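Local coordinates for acetyl-CoA acetyltransferase (Elizabethkingia anophelis NUHP1, PDB 6BN2), which probably catalyses the reversible Claisen condensation of two acetyl-CoA molecules to acetoacetyl-CoA and free CoA, as a thiolase, at residues Val12-Ala17 / Thr368-Leu373. Residues are numbered along the deposited sequence; the frame is centred on the assembly and turned at random. Where two conformers were deposited one is given.
Sequences VFIVSA and TLINVL
Ile370 puts its CD1 methyl against Ile14 and Ala17, which both point toward the helix. The contact lies within the layered alpha-beta-alpha-beta-alpha thiolase fold. Strand 12-24 of the mixed sheet, from the N-terminal thiolase half, packs on helix 358-375 of the C-terminal half. Ile370 CD1 lies 3.7 Å from Ala17 CB and 3.8 Å from Ile14 CG2. No hydrogen bond links the two segments, and all three residues are buried. Ile370 runs at a slant across Ile14, with its CD1 meeting the CG2 branch. In Ile370, CG1 lies anti to the carbonyl carbon (chi1 -71°). The next bond is extended (chi2 163°), which carries CD1 out to the strand. Ile14 and Ala17 are three residues apart, yet both face the helix. This fits a break in the regular strand pattern at Val15, whose psi of -17° is unusual for a strand. Ser16, in contrast, has its CB pointing away from the helix. Further out, Ile14 also touches Leu266 of the neighbouring strand 258-268. Ile370 also packs on Ile397 of strand 391-399. The second methyl of Ile14, CD1, completes the contact 4.0 Å from Ile370 CD1.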
loop_
_atom_site.group_PDB
_atom_site.type_symbol
_atom_site.label_atom_id
_atom_site.label_comp_id
_atom_site.label_asym_id
_atom_site.label_seq_id
_atom_site.Cartn_x
_atom_site.Cartn_y
_atom_site.Cartn_z
ATOM N N VAL A 12 -1.337 22.292 -4.658
ATOM C CA VAL A 12 -0.678 21.140 -5.257
ATOM C C VAL A 12 -1.011 21.131 -6.732
ATOM O O VAL A 12 -2.190 21.132 -7.102
ATOM C CB VAL A 12 -1.127 19.816 -4.617
ATOM C CG1 VAL A 12 -0.287 18.653 -5.171
ATOM C CG2 VAL A 12 -1.009 19.925 -3.104
ATOM N N PHE A 13 0.018 21.116 -7.564
ATOM C CA PHE A 13 -0.147 21.150 -9.009
ATOM C C PHE A 13 0.315 19.852 -9.642
ATOM O O PHE A 13 1.232 19.197 -9.149
ATOM C CB PHE A 13 0.646 22.306 -9.601
ATOM C CG PHE A 13 0.126 23.635 -9.196
ATOM C CD1 PHE A 13 -0.865 24.255 -9.952
ATOM C CD2 PHE A 13 0.594 24.259 -8.049
ATOM C CE1 PHE A 13 -1.370 25.486 -9.572
ATOM C CE2 PHE A 13 0.091 25.489 -7.666
ATOM C CZ PHE A 13 -0.888 26.102 -8.430
ATOM N N ILE A 14 -0.336 19.484 -10.742
ATOM C CA ILE A 14 0.073 18.347 -11.560
ATOM C C ILE A 14 0.874 18.916 -12.712
ATOM O O ILE A 14 0.334 19.687 -13.518
ATOM C CB ILE A 14 -1.138 17.552 -12.073
ATOM C CG1 ILE A 14 -1.926 16.967 -10.895
ATOM C CG2 ILE A 14 -0.673 16.432 -13.011
ATOM C CD1 ILE A 14 -3.324 16.497 -11.300
ATOM N N VAL A 15 2.160 18.567 -12.785
ATOM C CA VAL A 15 3.021 19.134 -13.821
ATOM C C VAL A 15 3.250 18.165 -14.978
ATOM O O VAL A 15 3.681 18.602 -16.053
ATOM C CB VAL A 15 4.372 19.630 -13.245
ATOM C CG1 VAL A 15 4.154 20.867 -12.362
ATOM C CG2 VAL A 15 5.114 18.535 -12.486
ATOM N N SER A 16 2.983 16.876 -14.792
ATOM C CA SER A 16 2.991 15.943 -15.914
ATOM C C SER A 16 2.105 14.763 -15.545
ATOM O O SER A 16 1.864 14.491 -14.365
ATOM C CB SER A 16 4.410 15.481 -16.259
ATOM O OG SER A 16 4.954 14.746 -15.185
ATOM N N ALA A 17 1.610 14.079 -16.573
ATOM C CA ALA A 17 0.637 13.004 -16.375
ATOM C C ALA A 17 0.622 12.128 -17.615
ATOM O O ALA A 17 0.295 12.616 -18.706
ATOM C CB ALA A 17 -0.761 13.581 -16.105
ATOM N N THR A 368 -6.415 10.950 -18.110
ATOM C CA THR A 368 -7.354 11.180 -19.201
ATOM C C THR A 368 -8.177 12.443 -18.969
ATOM O O THR A 368 -8.372 13.231 -19.901
ATOM C CB THR A 368 -8.254 9.956 -19.364
ATOM O OG1 THR A 368 -7.433 8.837 -19.716
ATOM C CG2 THR A 368 -9.306 10.178 -20.455
ATOM N N LEU A 369 -8.656 12.649 -17.737
ATOM C CA LEU A 369 -9.449 13.842 -17.418
ATOM C C LEU A 369 -8.680 15.125 -17.716
ATOM O O LEU A 369 -9.246 16.077 -18.264
ATOM C CB LEU A 369 -9.867 13.800 -15.946
ATOM C CG LEU A 369 -10.663 15.022 -15.478
ATOM C CD1 LEU A 369 -12.012 15.086 -16.196
ATOM C CD2 LEU A 369 -10.886 14.939 -13.971
ATOM N N ILE A 370 -7.394 15.182 -17.348
ATOM C CA ILE A 370 -6.590 16.376 -17.645
ATOM C C ILE A 370 -6.682 16.719 -19.122
ATOM O O ILE A 370 -6.857 17.884 -19.511
ATOM C CB ILE A 370 -5.128 16.155 -17.215
ATOM C CG1 ILE A 370 -5.048 16.163 -15.691
ATOM C CG2 ILE A 370 -4.201 17.218 -17.853
ATOM C CD1 ILE A 370 -3.748 15.563 -15.141
ATOM N N ASN A 371 -6.546 15.706 -19.968
ATOM C CA ASN A 371 -6.550 15.961 -21.396
ATOM C C ASN A 371 -7.946 16.232 -21.929
ATOM O O ASN A 371 -8.095 17.052 -22.830
ATOM C CB ASN A 371 -5.864 14.793 -22.099
ATOM C CG ASN A 371 -4.379 14.810 -21.833
ATOM O OD1 ASN A 371 -3.864 14.102 -20.939
ATOM N ND2 ASN A 371 -3.691 15.684 -22.537
ATOM N N VAL A 372 -8.975 15.588 -21.377
ATOM C CA VAL A 372 -10.350 15.937 -21.738
ATOM C C VAL A 372 -10.613 17.418 -21.478
ATOM O O VAL A 372 -11.194 18.123 -22.317
ATOM C CB VAL A 372 -11.354 15.055 -20.974
ATOM C CG1 VAL A 372 -12.752 15.687 -21.023
ATOM C CG2 VAL A 372 -11.380 13.622 -21.526
ATOM N N LEU A 373 -10.187 17.917 -20.309
ATOM C CA LEU A 373 -10.414 19.331 -20.012
ATOM C C LEU A 373 -9.705 20.241 -21.017
ATOM O O LEU A 373 -10.276 21.237 -21.469
ATOM C CB LEU A 373 -9.974 19.657 -18.583
ATOM C CG LEU A 373 -10.740 18.953 -17.470
ATOM C CD1 LEU A 373 -10.072 19.324 -16.137
ATOM C CD2 LEU A 373 -12.223 19.351 -17.474
#